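Local coordinates for protein similar to yteR (Bacilus subtilis) (Clostridium acetobutylicum, PDB 4WU0) that probably hydrolyses unsaturated rhamnogalacturonan fragments released from pectin, as a member of glycoside hydrolase family 105, at residues I127-L132 with K164-N169; G203-A208 with N231-A236; T235-V240 with Q250-G255; V240-S245 with N260-S265; K246-V251 with M269-L274. All coordinates share one frame; numbering follows the deposited sequence.

Interaction 1 (I127-L132 with K164-N169); sequences IWLDGL and KNLKDN
Leu166 and Leu129 meet methyl to methyl, CD2 of Leu166 lying 3.6 Å from CD2 of Leu129, and the two chains pass alongside, running opposite ways. The CB of Leu129 does not aim at the other segment; CD1 is its anti branch (chi2 -178°), and the other methyl, CD2, does the touching. In Leu166 the CG lies anti to the carbonyl carbon, and a chi2 of 69° sends CD2 into the corner between Leu129 and the carbonyl of Ile127. There CD2 is 3.9 Å from O of Ile127, a van der Waals contact of a methyl with a carbonyl oxygen. CD1 faces Ile127, more loosely, at 4.4 Å from its CG2. Methyls of three buried side chains thus carry the contact. Tyr178 of strand 177-179 packs against both Ile127 and Leu166, while Leu129 also touches Ala201 and Tyr205 of helix 199-215. Leu166 ends helix 152-166 and is hydrogen-bonded to the backbone of Tyr175. The arrangement wedges the last turn of one helix against the strand-to-helix junction that opens helix 129-146, a joint at the helix ends of what is probably an (alpha/alpha)6 barrel, as in the six-hairpin clan.

Interaction 2 (G203-A208 with N231-A236); sequences GWYVMA and NNCVTA
Helices 199-215 and 223-240 come together at Val206 and Cys233, whose CA atoms, 7.2 Å apart, are the nearest pair of the two segments. This is a helix-helix contact within the all-helical (alpha/alpha)6 barrel expected of family 88 and 105 hydrolases, and it is small, with Cys233 of one helix received by two consecutive residues of the other. Val206 and Cys233 both aim their CB atoms across the interface. CG1 of Val206 meets CB of Cys233 at 3.7 Å, an apolar contact close to the backbones that fits with the short spacing of the helices there. Beyond CB, the cysteine sulfur lies anti to its own carbonyl carbon (chi1 -74°), which brings it alongside Tyr205. That ring reaches the sulfur although the tyrosine CB does not point at it, because CG is anti to the backbone N (chi1 -168°). At its far end the tyrosine is held by a hydrogen bond between OH and the carbonyl oxygen of Phe159, and its ring also touches Leu129 of helix 129-146 and Thr162 of helix 152-166. Val206 in turn packs on Ala273 of helix 264-279, so this short piece of helix 199-215 touches several other helices at once. The Cys233 sulfur sits at the ring edge of Tyr205, nearly in its plane: SG is 5.1 Å from the ring centroid and 89° off the normal, closest to CD2 at 3.9 Å and almost as close to CE2.

Interaction 3 (T235-V240 with Q250-G255); sequences TALLKV and QVLDEG
Val240 presses its branched side chain onto the carbonyl of Leu252, with CB of Val240 3.5 Å from O of Leu252. Its two methyls divide around that group. With chi1 at -66°, CG1 lies anti to the valine's own carbonyl carbon and reaches on to Asp253, 4.1 Å from its CA, whereas CG2, set between backbone N and carbonyl carbon, turns to the leucine side chain, 4.2 Å from CB of Leu252. Deeper in, CD1 of Leu252 meets CD2 of Leu237 at 3.9 Å, the two leucine chains meeting at a slant. The carboxylate of Asp253 leads away from the helix, so its CB is the side-chain atom nearest to Val240. A water bridges the junction, donating to both O of Val240 and O of Leu252, each at 2.8 Å, and thus links two carbonyls that cannot bond to each other. Further out, the shape of the loop sets these positions. Residues Val251 to Glu254 form a type I beta turn, closed by a bond from N of Glu254 to O of Val251, 3.2 Å long, and ND2 of Asn260 braces it by binding the carbonyl oxygens of Val251 and Glu254. The contact packs the C-terminal end of helix 223-240 against the loop that leads on to helix 264-279, and helix 199-215 lies beneath both, its Met202 touching Leu237 and Leu252.

Interaction 4 (V240-S245 with N260-S265); sequences VQDNAS and NYLEAS
Leu262 reaches from its loop to Ser245 and Asp242, each further atom finding more to touch. CB, aimed at the other segment, is set too far back to touch it. CG is 4.2 Å from OG of Ser245, and the two methyls make the real contact. CD1 lies against the serine, 3.4 Å from OG of Ser245 and 3.6 Å from CB of Ser245. CD2 sits between the two residues, 3.8 Å from OG of Ser245 and 4.0 Å from CB of Asp242, whose side chain runs roughly perpendicular to the leucine chain. The methyls thus cover a small polar knot. OG of Ser245 donates to OD2 of Asp242 at 2.7 Å, on the lone pair pointing away from the other oxygen, and N of Ser245 donates to the same OD2 at 3.0 Å from above the carboxylate plane, 44° out of it. This is an Asx motif, in which one oxygen receives two donors of a single residue and ties down the bend. With CG anti to the backbone N (chi1 -179°), the carboxylate is turned toward the residue three further on. OG of Ser245 also accepts from N of Val247. The contact lies between the end of helix 223-240 and the start of helix 264-279, where Glu263 is the N-cap. Glu301 of helix 288-302 touches both Leu262 and Ser245, and strand 311-317 flanks the residues next to Leu262.

Interaction 5 (K246-V251 with M269-L274); sequences KVWYQV and MIVYAL
Trp248 has its CG anti to the carbonyl carbon (chi1 -74°), and its ring plane is turned so that one face looks at Ile270. In Ile270 a chi1 of -66° places CG2 anti to the backbone N, and a nearly extended second torsion carries CD1 forward, so both methyls come over the same face of the indole. CG2 covers the six-membered ring in a CH-pi contact, 3.7 Å from its centroid and 12° off the normal. CD1 lies toward the five-membered ring, 3.8 Å from CG of Trp248. The other two contacts concern the outer end of the benzo ring. CG2 of Val271 is at the edge, near the ring plane, 4.0 Å from CZ3 of Trp248, and CD1 of Leu274 approaches CH2 of Trp248 obliquely at 4.1 Å. One face and part of the rim are therefore lined by Ile270, Val271 and Leu274, from two neighbouring turns of one helix. Polar bonds elsewhere fix how the tryptophan sits: NE1 donates to the carbonyl oxygen of Leu237, its backbone N is bonded to OG of Ser267, and its main chain pairs with that of Glu263. The whole group is buried. A tryptophan from the loop between two helices is plugged into the side of helix 264-279 between it and helix 223-240, adding to the hydrophobic core between successive helices of a probable six-hairpin barrel.

Overall arrangement
The contacts run from interaction 1 through interaction 2 to interactions 3, 4 and 5. Interactions 1 and 2, centres about 11 Å apart, touch through Leu129 and Tyr205. Interactions 2 and 3 share Thr235 and Ala236 on helix 223-240; interaction 5, about 9 Å from interaction 2 between centres, meets it through Val234 and Leu274. Interactions 3, 4 and 5 all belong to the loop 241-263 and its flanking helices. A probable hydrogen bond from Asp242 N to Val247 O (2.8 Å) ties interactions 4 and 5, centres about 7 Å apart, and another from Gln250 N to Tyr261 O (2.8 Å) ties interactions 3 and 4. Interactions 1 and 4 stay about 9 Å apart at their nearest atoms.

Interaction 1 (I127-L132 with K164-N169)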
# COMPACT_ATOMS: atom_id res chain seq x y z
N ILE A 127 -1.83 -11.61 10.94
CA ILE A 127 -1.73 -10.21 10.59
C ILE A 127 -0.60 -10.10 9.57
O ILE A 127 0.53 -10.45 9.87
CB ILE A 127 -1.36 -9.33 11.79
CG1 ILE A 127 -2.43 -9.46 12.89
CG2 ILE A 127 -1.22 -7.86 11.34
CD1 ILE A 127 -2.03 -8.83 14.21
N TRP A 128 -0.91 -9.62 8.36
CA TRP A 128 0.13 -9.29 7.38
C TRP A 128 0.19 -7.78 7.22
O TRP A 128 -0.86 -7.10 7.25
CB TRP A 128 -0.16 -9.88 6.00
CG TRP A 128 -0.41 -11.36 5.87
CD1 TRP A 128 -0.73 -12.27 6.85
CD2 TRP A 128 -0.39 -12.10 4.64
NE1 TRP A 128 -0.90 -13.52 6.30
CE2 TRP A 128 -0.71 -13.44 4.94
CE3 TRP A 128 -0.15 -11.74 3.31
CZ2 TRP A 128 -0.78 -14.43 3.96
CZ3 TRP A 128 -0.21 -12.72 2.35
CH2 TRP A 128 -0.53 -14.04 2.67
N LEU A 129 1.39 -7.24 7.06
CA LEU A 129 1.53 -5.78 6.96
C LEU A 129 0.66 -5.23 5.83
O LEU A 129 0.09 -4.13 5.98
CB LEU A 129 2.99 -5.38 6.71
CG LEU A 129 3.99 -5.58 7.85
CD1 LEU A 129 5.36 -5.10 7.47
CD2 LEU A 129 3.50 -4.87 9.10
N ASP A 130 0.59 -5.94 4.71
CA ASP A 130 -0.22 -5.51 3.57
C ASP A 130 -1.61 -5.06 4.01
O ASP A 130 -2.13 -4.08 3.49
CB ASP A 130 -0.42 -6.62 2.51
CG ASP A 130 0.83 -7.39 2.14
OD1 ASP A 130 1.62 -7.73 3.01
OD2 ASP A 130 1.01 -7.69 0.93
N GLY A 131 -2.23 -5.80 4.93
CA GLY A 131 -3.60 -5.56 5.34
C GLY A 131 -3.86 -4.24 6.02
O GLY A 131 -4.98 -3.73 5.99
N LEU A 132 -2.84 -3.69 6.68
CA LEU A 132 -3.00 -2.40 7.32
C LEU A 132 -3.29 -1.32 6.31
O LEU A 132 -3.98 -0.36 6.62
CB LEU A 132 -1.75 -2.04 8.14
CG LEU A 132 -1.72 -2.65 9.55
CD1 LEU A 132 -2.81 -2.03 10.42
CD2 LEU A 132 -1.84 -4.17 9.52
N LYS A 164 3.66 -3.66 17.65
CA LYS A 164 4.09 -4.40 18.83
C LYS A 164 4.46 -5.84 18.47
O LYS A 164 5.48 -6.36 18.92
CB LYS A 164 2.98 -4.40 19.88
CG LYS A 164 3.32 -5.21 21.13
CD LYS A 164 2.18 -5.18 22.13
CE LYS A 164 2.63 -5.76 23.47
NZ LYS A 164 2.40 -7.23 23.58
N ASN A 165 3.65 -6.47 17.64
CA ASN A 165 3.83 -7.88 17.34
C ASN A 165 4.79 -8.16 16.20
O ASN A 165 5.40 -9.24 16.17
CB ASN A 165 2.50 -8.55 17.01
CG ASN A 165 1.59 -8.73 18.24
OD1 ASN A 165 2.04 -9.11 19.31
ND2 ASN A 165 0.31 -8.47 18.06
N LEU A 166 4.92 -7.24 15.24
CA LEU A 166 5.71 -7.53 14.03
C LEU A 166 7.08 -6.88 13.97
O LEU A 166 7.87 -7.22 13.10
CB LEU A 166 4.92 -7.16 12.75
CG LEU A 166 3.84 -8.18 12.35
CD1 LEU A 166 2.67 -8.22 13.34
CD2 LEU A 166 3.33 -7.92 10.97
N LYS A 167 7.38 -5.98 14.89
CA LYS A 167 8.66 -5.28 14.87
C LYS A 167 9.82 -6.13 15.37
O LYS A 167 9.72 -6.83 16.39
CB LYS A 167 8.60 -4.00 15.70
CG LYS A 167 9.88 -3.16 15.65
CD LYS A 167 9.75 -1.85 16.42
CE LYS A 167 9.69 -2.07 17.94
NZ LYS A 167 11.02 -2.44 18.51
N ASP A 168 10.94 -6.03 14.66
CA ASP A 168 12.22 -6.56 15.10
C ASP A 168 12.93 -5.50 15.93
O ASP A 168 13.21 -4.41 15.43
CB ASP A 168 13.08 -6.93 13.90
CG ASP A 168 14.49 -7.29 14.28
OD1 ASP A 168 14.67 -7.88 15.36
OD2 ASP A 168 15.43 -6.99 13.50
N ASN A 169 13.21 -5.78 17.20
CA ASN A 169 13.88 -4.78 18.03
C ASN A 169 15.29 -4.46 17.56
O ASN A 169 15.76 -3.35 17.77
CB ASN A 169 13.89 -5.23 19.49
CG ASN A 169 12.53 -5.13 20.13
OD1 ASN A 169 11.83 -4.13 19.97
ND2 ASN A 169 12.13 -6.17 20.85

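Interaction 2 (G203-A208 with N231-A236)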
# COMPACT_ATOMS: atom_id res chain seq x y z
N GLY A 203 6.65 -1.17 2.72
CA GLY A 203 6.04 -0.09 1.95
C GLY A 203 4.56 0.08 2.27
O GLY A 203 4.08 1.19 2.48
N TRP A 204 3.81 -1.02 2.32
CA TRP A 204 2.40 -0.95 2.67
C TRP A 204 2.21 -0.28 4.02
O TRP A 204 1.35 0.57 4.20
CB TRP A 204 1.77 -2.33 2.75
CG TRP A 204 1.57 -3.09 1.42
CD1 TRP A 204 1.92 -4.39 1.17
CD2 TRP A 204 0.95 -2.61 0.22
NE1 TRP A 204 1.55 -4.75 -0.09
CE2 TRP A 204 0.97 -3.67 -0.71
CE3 TRP A 204 0.38 -1.40 -0.18
CZ2 TRP A 204 0.46 -3.55 -1.99
CZ3 TRP A 204 -0.13 -1.29 -1.45
CH2 TRP A 204 -0.10 -2.37 -2.34
N TYR A 205 3.02 -0.70 4.99
CA TYR A 205 2.84 -0.22 6.35
C TYR A 205 3.17 1.27 6.46
O TYR A 205 2.44 2.02 7.13
CB TYR A 205 3.67 -1.03 7.35
CG TYR A 205 3.32 -0.78 8.80
CD1 TYR A 205 2.11 -1.17 9.33
CD2 TYR A 205 4.23 -0.17 9.64
CE1 TYR A 205 1.78 -0.93 10.67
CE2 TYR A 205 3.93 0.04 10.98
CZ TYR A 205 2.70 -0.33 11.48
OH TYR A 205 2.40 -0.08 12.78
N VAL A 206 4.26 1.72 5.84
CA VAL A 206 4.55 3.16 5.90
C VAL A 206 3.56 4.03 5.12
O VAL A 206 3.19 5.12 5.57
CB VAL A 206 6.03 3.52 5.59
CG1 VAL A 206 6.94 2.91 6.62
CG2 VAL A 206 6.44 3.11 4.20
N MET A 207 3.07 3.55 3.98
CA MET A 207 2.00 4.27 3.31
C MET A 207 0.75 4.32 4.17
O MET A 207 0.09 5.36 4.26
CB MET A 207 1.61 3.63 1.99
CG MET A 207 0.66 4.47 1.25
SD MET A 207 0.38 3.75 -0.36
CE MET A 207 2.01 3.79 -0.88
N ALA A 208 0.42 3.19 4.78
CA ALA A 208 -0.75 3.08 5.64
C ALA A 208 -0.67 4.08 6.77
O ALA A 208 -1.66 4.74 7.09
CB ALA A 208 -0.90 1.68 6.18
N ASN A 231 8.18 7.46 12.19
CA ASN A 231 9.57 7.90 12.29
C ASN A 231 10.49 6.72 12.51
O ASN A 231 11.57 6.66 11.91
CB ASN A 231 9.75 8.92 13.40
CG ASN A 231 9.42 10.31 12.95
OD1 ASN A 231 10.29 11.05 12.49
ND2 ASN A 231 8.16 10.69 13.06
N ASN A 232 10.11 5.83 13.41
CA ASN A 232 10.94 4.65 13.69
C ASN A 232 11.12 3.76 12.46
O ASN A 232 12.21 3.22 12.24
CB ASN A 232 10.36 3.84 14.85
CG ASN A 232 10.47 4.56 16.17
OD1 ASN A 232 11.26 5.48 16.34
ND2 ASN A 232 9.68 4.12 17.13
N CYS A 233 10.05 3.61 11.68
CA CYS A 233 10.12 2.81 10.47
C CYS A 233 11.06 3.46 9.46
O CYS A 233 11.82 2.77 8.79
CB CYS A 233 8.73 2.64 9.83
SG CYS A 233 7.64 1.47 10.73
N VAL A 234 10.99 4.78 9.34
CA VAL A 234 11.82 5.50 8.40
C VAL A 234 13.27 5.39 8.81
O VAL A 234 14.14 5.14 7.97
CB VAL A 234 11.37 6.98 8.28
CG1 VAL A 234 12.45 7.86 7.62
CG2 VAL A 234 10.05 7.05 7.53
N THR A 235 13.57 5.58 10.10
CA THR A 235 14.92 5.37 10.60
C THR A 235 15.45 3.98 10.22
O THR A 235 16.58 3.82 9.74
CB THR A 235 14.98 5.56 12.13
OG1 THR A 235 14.63 6.92 12.42
CG2 THR A 235 16.35 5.23 12.69
N ALA A 236 14.61 2.98 10.41
CA ALA A 236 15.02 1.60 10.14
C ALA A 236 15.22 1.38 8.64
O ALA A 236 16.16 0.69 8.23
CB ALA A 236 13.98 0.63 10.68

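Interaction 3 (T235-V240 with Q250-G255)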
# COMPACT_ATOMS: atom_id res chain seq x y z
N THR A 235 13.57 5.58 10.10
CA THR A 235 14.92 5.37 10.60
C THR A 235 15.45 3.98 10.22
O THR A 235 16.58 3.82 9.74
CB THR A 235 14.98 5.56 12.13
OG1 THR A 235 14.63 6.92 12.42
CG2 THR A 235 16.35 5.23 12.69
N ALA A 236 14.61 2.98 10.41
CA ALA A 236 15.02 1.60 10.14
C ALA A 236 15.22 1.38 8.64
O ALA A 236 16.16 0.69 8.23
CB ALA A 236 13.98 0.63 10.68
N LEU A 237 14.36 1.95 7.82
CA LEU A 237 14.51 1.80 6.38
C LEU A 237 15.73 2.55 5.86
O LEU A 237 16.40 2.08 4.94
CB LEU A 237 13.25 2.24 5.64
CG LEU A 237 12.06 1.32 5.86
CD1 LEU A 237 10.76 2.03 5.49
CD2 LEU A 237 12.24 0.04 5.04
N LEU A 238 16.04 3.72 6.41
CA LEU A 238 17.20 4.44 5.93
C LEU A 238 18.50 3.69 6.21
O LEU A 238 19.48 3.80 5.46
CB LEU A 238 17.24 5.88 6.49
CG LEU A 238 16.16 6.79 5.87
CD1 LEU A 238 16.08 8.13 6.56
CD2 LEU A 238 16.42 7.00 4.40
N LYS A 239 18.53 2.91 7.29
CA LYS A 239 19.70 2.08 7.59
C LYS A 239 19.98 1.02 6.53
O LYS A 239 21.13 0.60 6.38
CB LYS A 239 19.56 1.40 8.95
CG LYS A 239 19.68 2.34 10.16
CD LYS A 239 19.42 1.57 11.46
CE LYS A 239 19.47 2.49 12.65
NZ LYS A 239 18.95 1.83 13.88
N VAL A 240 18.96 0.57 5.82
CA VAL A 240 19.13 -0.47 4.82
C VAL A 240 18.95 0.03 3.39
O VAL A 240 18.98 -0.77 2.45
CB VAL A 240 18.23 -1.71 5.09
CG1 VAL A 240 18.67 -2.40 6.39
CG2 VAL A 240 16.74 -1.35 5.09
N GLN A 250 14.33 -6.13 -2.47
CA GLN A 250 13.23 -7.07 -2.22
C GLN A 250 13.27 -7.66 -0.81
O GLN A 250 12.26 -7.63 -0.10
CB GLN A 250 13.29 -8.18 -3.27
CG GLN A 250 12.46 -9.41 -3.04
CD GLN A 250 11.02 -9.23 -3.46
OE1 GLN A 250 10.51 -8.11 -3.50
NE2 GLN A 250 10.33 -10.34 -3.72
N VAL A 251 14.42 -8.19 -0.40
CA VAL A 251 14.64 -8.61 0.99
C VAL A 251 15.52 -7.52 1.61
O VAL A 251 16.72 -7.41 1.32
CB VAL A 251 15.26 -10.00 1.11
CG1 VAL A 251 15.40 -10.39 2.59
CG2 VAL A 251 14.40 -11.02 0.39
N LEU A 252 14.90 -6.67 2.43
CA LEU A 252 15.44 -5.34 2.72
C LEU A 252 16.85 -5.28 3.30
O LEU A 252 17.63 -4.39 2.95
CB LEU A 252 14.50 -4.61 3.69
CG LEU A 252 13.21 -4.10 3.06
CD1 LEU A 252 12.15 -3.76 4.12
CD2 LEU A 252 13.48 -2.91 2.18
N ASP A 253 17.13 -6.21 4.21
CA ASP A 253 18.38 -6.18 4.96
C ASP A 253 19.44 -7.13 4.44
O ASP A 253 20.47 -7.29 5.08
CB ASP A 253 18.10 -6.50 6.44
CG ASP A 253 17.55 -7.90 6.65
OD1 ASP A 253 16.89 -8.41 5.72
OD2 ASP A 253 17.75 -8.48 7.75
N GLU A 254 19.21 -7.75 3.28
CA GLU A 254 20.11 -8.76 2.75
C GLU A 254 20.66 -8.35 1.39
O GLU A 254 20.78 -9.18 0.48
CB GLU A 254 19.38 -10.10 2.64
CG GLU A 254 18.87 -10.60 3.99
CD GLU A 254 19.50 -11.86 4.48
OE1 GLU A 254 20.58 -12.24 3.99
OE2 GLU A 254 18.89 -12.49 5.38
N GLY A 255 21.00 -7.07 1.24
CA GLY A 255 21.41 -6.55 -0.06
C GLY A 255 22.62 -7.21 -0.70
O GLY A 255 22.77 -7.19 -1.92
O HOH W 1 17.03 -2.37 1.14

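Interaction 4 (V240-S245 with N260-S265)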
# COMPACT_ATOMS: atom_id res chain seq x y z
N VAL A 240 18.96 0.57 5.82
CA VAL A 240 19.13 -0.47 4.82
C VAL A 240 18.95 0.03 3.39
O VAL A 240 18.98 -0.77 2.45
CB VAL A 240 18.23 -1.71 5.09
CG1 VAL A 240 18.67 -2.40 6.39
CG2 VAL A 240 16.74 -1.35 5.09
N GLN A 241 18.84 1.34 3.21
CA GLN A 241 18.80 1.92 1.87
C GLN A 241 20.09 1.55 1.16
O GLN A 241 21.16 1.64 1.74
CB GLN A 241 18.70 3.44 1.95
CG GLN A 241 18.58 4.16 0.62
CD GLN A 241 18.73 5.67 0.77
OE1 GLN A 241 19.52 6.15 1.57
NE2 GLN A 241 18.00 6.41 -0.02
N ASP A 242 19.99 1.17 -0.11
CA ASP A 242 21.20 0.88 -0.90
C ASP A 242 21.96 2.18 -1.16
O ASP A 242 21.40 3.16 -1.66
CB ASP A 242 20.82 0.20 -2.20
CG ASP A 242 22.03 -0.16 -3.05
OD1 ASP A 242 22.91 -0.87 -2.53
OD2 ASP A 242 22.10 0.30 -4.23
N ASN A 243 23.24 2.20 -0.81
CA ASN A 243 24.02 3.43 -0.91
C ASN A 243 24.21 3.92 -2.35
O ASN A 243 24.14 5.10 -2.61
CB ASN A 243 25.40 3.26 -0.29
CG ASN A 243 26.17 4.56 -0.28
OD1 ASN A 243 25.66 5.58 0.18
ND2 ASN A 243 27.38 4.55 -0.84
N ALA A 244 24.46 3.01 -3.27
CA ALA A 244 24.75 3.40 -4.64
C ALA A 244 23.49 3.90 -5.35
O ALA A 244 23.49 4.95 -5.97
CB ALA A 244 25.36 2.23 -5.39
N SER A 245 22.40 3.15 -5.24
CA SER A 245 21.18 3.44 -6.00
C SER A 245 20.21 4.38 -5.28
O SER A 245 19.38 5.02 -5.91
CB SER A 245 20.45 2.15 -6.30
OG SER A 245 19.93 1.58 -5.11
N ASN A 260 19.20 -11.37 -4.53
CA ASN A 260 18.41 -10.22 -4.10
C ASN A 260 18.48 -9.17 -5.19
O ASN A 260 19.40 -9.20 -6.03
CB ASN A 260 18.95 -9.65 -2.79
CG ASN A 260 17.88 -8.96 -1.94
OD1 ASN A 260 16.76 -8.70 -2.38
ND2 ASN A 260 18.25 -8.64 -0.70
N TYR A 261 17.54 -8.23 -5.18
CA TYR A 261 17.44 -7.23 -6.24
C TYR A 261 16.74 -5.99 -5.73
O TYR A 261 15.90 -6.07 -4.82
CB TYR A 261 16.71 -7.80 -7.46
CG TYR A 261 15.27 -8.22 -7.23
CD1 TYR A 261 14.95 -9.47 -6.71
CD2 TYR A 261 14.23 -7.36 -7.57
CE1 TYR A 261 13.65 -9.84 -6.54
CE2 TYR A 261 12.93 -7.72 -7.40
CZ TYR A 261 12.63 -8.97 -6.88
OH TYR A 261 11.32 -9.32 -6.71
N LEU A 262 17.08 -4.86 -6.32
CA LEU A 262 16.41 -3.60 -6.05
C LEU A 262 15.01 -3.69 -6.64
O LEU A 262 14.85 -3.99 -7.82
CB LEU A 262 17.21 -2.43 -6.67
CG LEU A 262 18.65 -2.31 -6.20
CD1 LEU A 262 19.38 -1.23 -6.99
CD2 LEU A 262 18.71 -2.00 -4.72
N GLU A 263 14.00 -3.43 -5.81
CA GLU A 263 12.62 -3.71 -6.19
C GLU A 263 11.79 -2.43 -6.18
O GLU A 263 11.84 -1.62 -5.25
CB GLU A 263 12.04 -4.80 -5.27
CG GLU A 263 10.73 -5.40 -5.75
CD GLU A 263 9.51 -4.54 -5.45
OE1 GLU A 263 9.50 -3.91 -4.39
OE2 GLU A 263 8.54 -4.51 -6.27
N ALA A 264 11.02 -2.25 -7.25
CA ALA A 264 10.43 -0.94 -7.56
C ALA A 264 9.21 -0.58 -6.74
O ALA A 264 9.00 0.60 -6.42
CB ALA A 264 10.08 -0.87 -9.04
N SER A 265 8.34 -1.55 -6.45
CA SER A 265 7.11 -1.21 -5.77
C SER A 265 7.37 -0.81 -4.32
O SER A 265 6.91 0.24 -3.88
CB SER A 265 6.06 -2.31 -5.91
OG SER A 265 6.37 -3.45 -5.14

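Interaction 5 (K246-V251 with M269-L274)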
# COMPACT_ATOMS: atom_id res chain seq x y z
N LYS A 246 20.30 4.41 -3.95
CA LYS A 246 19.38 5.15 -3.09
C LYS A 246 17.98 4.56 -3.01
O LYS A 246 17.06 5.24 -2.55
CB LYS A 246 19.31 6.64 -3.47
CG LYS A 246 20.67 7.31 -3.52
CD LYS A 246 21.46 7.12 -2.24
CE LYS A 246 22.80 7.87 -2.31
NZ LYS A 246 23.77 7.44 -1.27
N VAL A 247 17.83 3.30 -3.43
CA VAL A 247 16.55 2.62 -3.32
C VAL A 247 16.70 1.35 -2.47
O VAL A 247 17.72 1.20 -1.74
CB VAL A 247 15.87 2.41 -4.69
CG1 VAL A 247 15.78 3.79 -5.43
CG2 VAL A 247 16.58 1.40 -5.56
N TRP A 248 15.70 0.47 -2.51
CA TRP A 248 15.59 -0.62 -1.57
C TRP A 248 15.47 -1.99 -2.23
O TRP A 248 14.95 -2.11 -3.34
CB TRP A 248 14.40 -0.38 -0.61
CG TRP A 248 14.71 0.67 0.41
CD1 TRP A 248 15.20 0.47 1.66
CD2 TRP A 248 14.55 2.10 0.26
NE1 TRP A 248 15.38 1.66 2.29
CE2 TRP A 248 15.00 2.68 1.47
CE3 TRP A 248 14.10 2.93 -0.77
CZ2 TRP A 248 14.99 4.08 1.68
CZ3 TRP A 248 14.11 4.31 -0.57
CH2 TRP A 248 14.56 4.86 0.65
N TYR A 249 15.95 -3.01 -1.52
CA TYR A 249 15.91 -4.39 -1.98
C TYR A 249 14.62 -5.12 -1.66
O TYR A 249 13.91 -4.78 -0.70
CB TYR A 249 17.05 -5.17 -1.33
CG TYR A 249 18.40 -4.85 -1.89
CD1 TYR A 249 18.87 -5.51 -3.02
CD2 TYR A 249 19.21 -3.88 -1.30
CE1 TYR A 249 20.10 -5.22 -3.53
CE2 TYR A 249 20.44 -3.60 -1.81
CZ TYR A 249 20.87 -4.26 -2.94
OH TYR A 249 22.11 -3.97 -3.47
N GLN A 250 14.33 -6.13 -2.47
CA GLN A 250 13.23 -7.07 -2.22
C GLN A 250 13.27 -7.66 -0.81
O GLN A 250 12.26 -7.63 -0.10
CB GLN A 250 13.29 -8.18 -3.27
CG GLN A 250 12.46 -9.41 -3.04
CD GLN A 250 11.02 -9.23 -3.46
OE1 GLN A 250 10.51 -8.11 -3.50
NE2 GLN A 250 10.33 -10.34 -3.72
N VAL A 251 14.42 -8.19 -0.40
CA VAL A 251 14.64 -8.61 0.99
C VAL A 251 15.52 -7.52 1.61
O VAL A 251 16.72 -7.41 1.32
CB VAL A 251 15.26 -10.00 1.11
CG1 VAL A 251 15.40 -10.39 2.59
CG2 VAL A 251 14.40 -11.02 0.39
N MET A 269 6.92 3.02 -2.71
CA MET A 269 6.05 3.20 -1.54
C MET A 269 6.81 3.92 -0.44
O MET A 269 6.27 4.82 0.22
CB MET A 269 5.59 1.86 -1.02
CG MET A 269 4.61 1.17 -1.90
SD MET A 269 4.08 -0.39 -1.18
CE MET A 269 3.09 -0.99 -2.52
N ILE A 270 8.07 3.53 -0.26
CA ILE A 270 8.91 4.13 0.79
C ILE A 270 9.17 5.59 0.45
O ILE A 270 9.11 6.46 1.32
CB ILE A 270 10.22 3.35 0.95
CG1 ILE A 270 9.90 1.95 1.48
CG2 ILE A 270 11.21 4.07 1.86
CD1 ILE A 270 11.01 0.94 1.36
N VAL A 271 9.49 5.88 -0.81
CA VAL A 271 9.74 7.26 -1.22
C VAL A 271 8.50 8.13 -1.04
O VAL A 271 8.57 9.27 -0.59
CB VAL A 271 10.24 7.30 -2.68
CG1 VAL A 271 10.30 8.75 -3.21
CG2 VAL A 271 11.63 6.67 -2.73
N TYR A 272 7.34 7.60 -1.39
CA TYR A 272 6.07 8.29 -1.19
C TYR A 272 5.89 8.65 0.28
O TYR A 272 5.54 9.77 0.60
CB TYR A 272 4.93 7.40 -1.65
CG TYR A 272 3.56 7.85 -1.21
CD1 TYR A 272 2.90 8.90 -1.84
CD2 TYR A 272 2.93 7.24 -0.14
CE1 TYR A 272 1.63 9.29 -1.44
CE2 TYR A 272 1.66 7.63 0.26
CZ TYR A 272 1.02 8.64 -0.39
OH TYR A 272 -0.24 8.99 0.01
N ALA A 273 6.07 7.67 1.15
CA ALA A 273 5.90 7.91 2.59
C ALA A 273 6.90 8.94 3.13
O ALA A 273 6.55 9.75 4.00
CB ALA A 273 5.98 6.60 3.36
N LEU A 274 8.15 8.89 2.65
CA LEU A 274 9.14 9.89 3.06
C LEU A 274 8.69 11.27 2.67
O LEU A 274 8.72 12.22 3.47
CB LEU A 274 10.51 9.62 2.43
CG LEU A 274 11.30 8.38 2.83
CD1 LEU A 274 12.55 8.24 1.96
CD2 LEU A 274 11.69 8.45 4.29